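Local atomic coordinates of CELL WALL surface anchor family protein (Streptococcus pneumoniae, PDB entry 3ZGH), a protein that binds keratin 10 through a basic domain of MSCRAMM-type fold and so probably acts as a pneumococcal surface adhesin. Residues 103-115 and 124-138. Residues are numbered along the deposited sequence; the frame is centred on the assembly and turned at random.
Sequences LGKPSGVKNYITD and YNTSTMTTQGSGYTW. With EDO (1,2-ethanediol), chain G.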
loop_
_atom_site.group_PDB
_atom_site.type_symbol
_atom_site.label_atom_id
_atom_site.label_comp_id
_atom_site.label_asym_id
_atom_site.label_seq_id
_atom_site.Cartn_x
_atom_site.Cartn_y
_atom_site.Cartn_z
ATOM N N LEU A 103 -18.298 5.238 -5.408
ATOM C CA LEU A 103 -17.537 4.871 -4.225
ATOM C C LEU A 103 -17.584 6.077 -3.321
ATOM O O LEU A 103 -17.467 7.218 -3.794
ATOM C CB LEU A 103 -16.101 4.557 -4.577
ATOM C CG LEU A 103 -15.907 3.251 -5.334
ATOM C CD1 LEU A 103 -14.482 3.089 -5.789
ATOM C CD2 LEU A 103 -16.335 2.080 -4.452
ATOM N N GLY A 104 -17.772 5.845 -2.030
ATOM C CA GLY A 104 -17.927 6.954 -1.124
ATOM C C GLY A 104 -16.599 7.421 -0.588
ATOM O O GLY A 104 -15.521 7.209 -1.177
ATOM N N LYS A 105 -16.681 8.014 0.586
ATOM C CA LYS A 105 -15.519 8.596 1.222
ATOM C C LYS A 105 -14.740 7.503 1.942
ATOM O O LYS A 105 -15.314 6.722 2.710
ATOM C CB LYS A 105 -15.992 9.682 2.187
ATOM C CG LYS A 105 -14.953 10.186 3.139
ATOM C CD LYS A 105 -15.514 11.348 3.957
ATOM C CE LYS A 105 -14.908 11.393 5.349
ATOM N NZ LYS A 105 -15.422 10.282 6.208
ATOM N N PRO A 106 -13.425 7.423 1.685
ATOM C CA PRO A 106 -12.620 6.386 2.347
ATOM C C PRO A 106 -12.644 6.515 3.869
ATOM O O PRO A 106 -12.799 7.628 4.383
ATOM C CB PRO A 106 -11.207 6.669 1.848
ATOM C CG PRO A 106 -11.385 7.464 0.597
ATOM C CD PRO A 106 -12.624 8.262 0.775
ATOM N N SER A 107 -12.503 5.396 4.575
ATOM C CA SER A 107 -12.353 5.408 6.023
ATOM C C SER A 107 -10.977 5.979 6.396
ATOM O O SER A 107 -10.179 6.341 5.509
ATOM C CB SER A 107 -12.421 3.979 6.553
ATOM O OG SER A 107 -11.281 3.232 6.107
ATOM N N GLY A 108 -10.704 6.018 7.701
ATOM C CA GLY A 108 -9.353 6.197 8.202
ATOM C C GLY A 108 -8.472 5.065 7.667
ATOM O O GLY A 108 -8.960 3.968 7.308
ATOM N N VAL A 109 -7.165 5.333 7.614
ATOM C CA VAL A 109 -6.203 4.363 7.121
ATOM C C VAL A 109 -5.449 3.798 8.327
ATOM O O VAL A 109 -4.686 4.537 8.995
ATOM C CB VAL A 109 -5.220 5.041 6.165
ATOM C CG1 VAL A 109 -4.135 4.072 5.691
ATOM C CG2 VAL A 109 -5.960 5.639 4.968
ATOM N N LYS A 110 -5.669 2.522 8.643
ATOM C CA LYS A 110 -4.922 1.901 9.724
ATOM C C LYS A 110 -3.510 1.640 9.212
ATOM O O LYS A 110 -3.322 1.334 8.018
ATOM C CB LYS A 110 -5.583 0.594 10.137
ATOM C CG LYS A 110 -6.963 0.771 10.814
ATOM C CD LYS A 110 -7.487 -0.579 11.289
ATOM C CE LYS A 110 -8.973 -0.540 11.683
ATOM N NZ LYS A 110 -9.271 0.385 12.822
ATOM N N ASN A 111 -2.520 1.809 10.076
ATOM C CA ASN A 111 -1.119 1.503 9.721
ATOM C C ASN A 111 -0.548 0.526 10.731
ATOM O O ASN A 111 -0.788 0.672 11.944
ATOM C CB ASN A 111 -0.270 2.775 9.773
ATOM C CG ASN A 111 -0.688 3.790 8.757
ATOM O OD1 ASN A 111 -0.577 3.551 7.567
ATOM N ND2 ASN A 111 -1.141 4.944 9.214
ATOM N N TYR A 112 0.212 -0.444 10.263
ATOM C CA TYR A 112 0.765 -1.450 11.147
ATOM C C TYR A 112 1.922 -2.170 10.496
ATOM O O TYR A 112 2.099 -2.082 9.288
ATOM C CB TYR A 112 -0.308 -2.443 11.641
ATOM C CG TYR A 112 -1.239 -3.032 10.626
ATOM C CD1 TYR A 112 -1.096 -4.360 10.222
ATOM C CD2 TYR A 112 -2.300 -2.293 10.101
ATOM C CE1 TYR A 112 -1.984 -4.943 9.263
ATOM C CE2 TYR A 112 -3.189 -2.868 9.150
ATOM C CZ TYR A 112 -3.013 -4.195 8.741
ATOM O OH TYR A 112 -3.866 -4.791 7.826
ATOM N N ILE A 113 2.749 -2.823 11.317
ATOM C CA ILE A 113 3.814 -3.661 10.823
ATOM C C ILE A 113 3.267 -5.082 10.782
ATOM O O ILE A 113 2.612 -5.530 11.747
ATOM C CB ILE A 113 5.042 -3.598 11.743
ATOM C CG1 ILE A 113 5.593 -2.164 11.796
ATOM C CG2 ILE A 113 6.129 -4.584 11.280
ATOM C CD1 ILE A 113 6.176 -1.698 10.470
ATOM N N THR A 114 3.521 -5.785 9.678
ATOM C CA THR A 114 3.126 -7.178 9.552
ATOM C C THR A 114 4.336 -8.060 9.410
ATOM O O THR A 114 5.373 -7.636 8.881
ATOM C CB THR A 114 2.228 -7.432 8.320
ATOM O OG1 THR A 114 2.811 -6.795 7.177
ATOM C CG2 THR A 114 0.814 -6.877 8.554
ATOM N N ASP A 115 4.207 -9.296 9.861
ATOM C CA ASP A 115 5.295 -10.242 9.709
ATOM C C ASP A 115 5.245 -10.872 8.320
ATOM O O ASP A 115 4.413 -10.515 7.489
ATOM C CB ASP A 115 5.310 -11.293 10.841
ATOM C CG ASP A 115 4.142 -12.286 10.775
ATOM O OD1 ASP A 115 3.519 -12.483 9.702
ATOM O OD2 ASP A 115 3.870 -12.910 11.828
ATOM N N TYR A 124 0.409 1.208 14.420
ATOM C CA TYR A 124 0.809 2.612 14.468
ATOM C C TYR A 124 -0.428 3.517 14.364
ATOM O O TYR A 124 -1.539 3.022 14.261
ATOM C CB TYR A 124 1.758 2.898 13.304
ATOM C CG TYR A 124 3.186 2.387 13.478
ATOM C CD1 TYR A 124 3.868 2.578 14.682
ATOM C CD2 TYR A 124 3.869 1.745 12.425
ATOM C CE1 TYR A 124 5.168 2.145 14.842
ATOM C CE2 TYR A 124 5.187 1.301 12.583
ATOM C CZ TYR A 124 5.832 1.516 13.804
ATOM O OH TYR A 124 7.145 1.097 14.029
ATOM N N ASN A 125 -0.236 4.833 14.387
ATOM C CA ASN A 125 -1.347 5.783 14.303
ATOM C C ASN A 125 -2.173 5.586 13.045
ATOM O O ASN A 125 -1.613 5.309 11.969
ATOM C CB ASN A 125 -0.837 7.222 14.279
ATOM C CG ASN A 125 -0.140 7.644 15.597
ATOM O OD1 ASN A 125 -0.414 7.095 16.670
ATOM N ND2 ASN A 125 0.747 8.632 15.502
ATOM N N THR A 126 -3.490 5.763 13.169
ATOM C CA THR A 126 -4.395 5.781 12.015
ATOM C C THR A 126 -4.300 7.104 11.271
ATOM O O THR A 126 -4.387 8.157 11.879
ATOM C CB THR A 126 -5.857 5.573 12.468
ATOM O OG1 THR A 126 -5.996 4.242 12.972
ATOM C CG2 THR A 126 -6.856 5.771 11.294
ATOM N N SER A 127 -4.138 7.057 9.957
ATOM C CA SER A 127 -4.018 8.276 9.168
ATOM C C SER A 127 -5.359 8.710 8.616
ATOM O O SER A 127 -6.274 7.892 8.465
ATOM C CB SER A 127 -3.079 8.037 7.990
ATOM O OG SER A 127 -1.825 7.545 8.438
ATOM N N THR A 128 -5.460 9.982 8.252
ATOM C CA THR A 128 -6.683 10.517 7.663
ATOM C C THR A 128 -6.455 10.794 6.175
ATOM O O THR A 128 -5.470 11.405 5.788
ATOM C CB THR A 128 -7.116 11.814 8.395
ATOM O OG1 THR A 128 -7.383 11.514 9.773
ATOM C CG2 THR A 128 -8.359 12.423 7.743
ATOM N N MET A 129 -7.339 10.294 5.325
ATOM C CA MET A 129 -7.254 10.604 3.899
ATOM C C MET A 129 -7.758 12.006 3.612
ATOM O O MET A 129 -8.741 12.453 4.196
ATOM C CB MET A 129 -8.067 9.616 3.094
ATOM C CG MET A 129 -7.438 8.262 3.019
ATOM S SD MET A 129 -7.299 7.718 1.325
ATOM C CE MET A 129 -7.294 5.942 1.611
ATOM N N THR A 130 -7.084 12.694 2.703
ATOM C CA THR A 130 -7.544 14.001 2.239
ATOM C C THR A 130 -7.437 14.016 0.724
ATOM O O THR A 130 -6.709 13.228 0.137
ATOM C CB THR A 130 -6.673 15.173 2.788
ATOM O OG1 THR A 130 -5.309 14.986 2.396
ATOM C CG2 THR A 130 -6.749 15.259 4.303
ATOM N N THR A 131 -8.168 14.913 0.083
ATOM C CA THR A 131 -7.946 15.146 -1.330
ATOM C C THR A 131 -6.761 16.111 -1.401
ATOM O O THR A 131 -6.268 16.526 -0.352
ATOM C CB THR A 131 -9.206 15.699 -1.967
ATOM O OG1 THR A 131 -9.471 17.014 -1.449
ATOM C CG2 THR A 131 -10.399 14.769 -1.685
ATOM N N GLN A 132 -6.257 16.458 -2.585
ATOM C CA GLN A 132 -6.713 15.954 -3.873
ATOM C C GLN A 132 -5.459 15.364 -4.555
ATOM O O GLN A 132 -4.652 14.771 -3.836
ATOM C CB GLN A 132 -7.368 17.080 -4.674
ATOM C CG GLN A 132 -8.444 17.889 -3.960
ATOM C CD GLN A 132 -9.170 18.811 -4.909
ATOM O OE1 GLN A 132 -9.792 18.356 -5.871
ATOM N NE2 GLN A 132 -9.092 20.109 -4.657
ATOM N N GLY A 133 -5.213 15.516 -5.870
ATOM C CA GLY A 133 -5.918 16.361 -6.832
ATOM C C GLY A 133 -7.192 15.781 -7.432
ATOM O O GLY A 133 -8.294 16.292 -7.231
ATOM N N SER A 134 -7.046 14.709 -8.195
ATOM C CA SER A 134 -8.216 14.045 -8.746
ATOM C C SER A 134 -8.596 12.899 -7.821
ATOM O O SER A 134 -9.538 12.145 -8.102
ATOM C CB SER A 134 -7.931 13.517 -10.151
ATOM O OG SER A 134 -7.047 12.409 -10.109
ATOM N N GLY A 135 -7.867 12.783 -6.709
ATOM C CA GLY A 135 -8.023 11.660 -5.805
ATOM C C GLY A 135 -7.591 11.993 -4.391
ATOM O O GLY A 135 -7.802 13.110 -3.918
ATOM N N TYR A 136 -6.982 11.016 -3.727
ATOM C CA TYR A 136 -6.703 11.077 -2.297
ATOM C C TYR A 136 -5.237 10.735 -1.995
ATOM O O TYR A 136 -4.602 9.935 -2.715
ATOM C CB TYR A 136 -7.593 10.060 -1.551
ATOM C CG TYR A 136 -9.078 10.313 -1.647
ATOM C CD1 TYR A 136 -9.745 11.046 -0.670
ATOM C CD2 TYR A 136 -9.810 9.830 -2.713
ATOM C CE1 TYR A 136 -11.099 11.308 -0.757
ATOM C CE2 TYR A 136 -11.186 10.073 -2.811
ATOM C CZ TYR A 136 -11.817 10.816 -1.828
ATOM O OH TYR A 136 -13.174 11.060 -1.911
ATOM N N THR A 137 -4.717 11.303 -0.912
ATOM C CA THR A 137 -3.517 10.764 -0.265
ATOM C C THR A 137 -3.800 10.719 1.225
ATOM O O THR A 137 -4.872 11.122 1.666
ATOM C CB THR A 137 -2.272 11.659 -0.467
ATOM O OG1 THR A 137 -2.301 12.257 -1.763
ATOM C CG2 THR A 137 -0.990 10.851 -0.329
ATOM N N TRP A 138 -2.846 10.245 2.012
ATOM C CA TRP A 138 -2.979 10.354 3.445
ATOM C C TRP A 138 -1.698 10.860 4.101
ATOM O O TRP A 138 -0.618 10.807 3.505
ATOM C CB TRP A 138 -3.459 9.035 4.047
ATOM C CG TRP A 138 -2.524 7.834 3.930
ATOM C CD1 TRP A 138 -1.523 7.476 4.800
ATOM C CD2 TRP A 138 -2.547 6.816 2.917
ATOM N NE1 TRP A 138 -0.932 6.298 4.385
ATOM C CE2 TRP A 138 -1.546 5.882 3.227
ATOM C CE3 TRP A 138 -3.333 6.610 1.771
ATOM C CZ2 TRP A 138 -1.294 4.766 2.437
ATOM C CZ3 TRP A 138 -3.089 5.506 0.990
ATOM C CH2 TRP A 138 -2.085 4.592 1.321
HETATM C C1 EDO G . 3.246 6.959 13.036
HETATM O O1 EDO G . 4.109 8.087 12.812
HETATM C C2 EDO G . 3.680 6.200 14.289
HETATM O O2 EDO G . 2.532 5.854 15.090
HETATM O O HOH W 1 -14.906 9.133 -3.057
HETATM O O HOH W 2 -9.631 9.059 6.011
HETATM O O HOH W 3 1.101 4.987 6.023
HETATM O O HOH W 4 -3.577 2.245 12.795
#
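Val109 and Ser127 form an antiparallel hydrogen-bonded pair: Val109 N donates almost straight to Ser127 O at 2.8 Å, and Ser127 N returns a bond to Val109 O. Further along, Tyr124 N donates to Asn111 O. Between these backbone bonds, the side chain of Asn111 reaches over to the partner strand. Chi1 of -64° sets CG of Asn111 anti to its carbonyl carbon, and Asn111 ND2 then donates to Asn125 O at 2.8 Å in a nearly straight bond. A more bent bond runs from Asn111 ND2 to Ser127 OG, also 2.8 Å, and both acceptors lie in the amide plane. Two protons used this way, plus bonds from OD1 to Ser157 OG and to a water, fix the rotation of this buried amide. The same water accepts from Trp138 NE1, lying in plane at the indole edge. A second water joins Asn111 N, Tyr124 O and Thr126 OG1.

Strands 109-114 and 120-131 form a β-hairpin within the antiparallel sheet of this MSCRAMM domain; strand 136-138 follows at the sheet's margin, and strand 154-162 flanks 109-114 on its other side.

Of the two methyls of Val109, CG1, anti to the backbone N, sits over the face of Trp138, 4.1 Å from the centroid of its five-membered ring, while CG2 packs against both CG and CE of Met129, 3.6 Å from each. Pro106 lays CG over the centre of the Tyr136 ring, a CH-pi contact of 4.0 Å to the centroid, and turns CB to Met129 CE. At the far end, Ile113 CG1 touches Tyr124 CE2 at 3.6 Å.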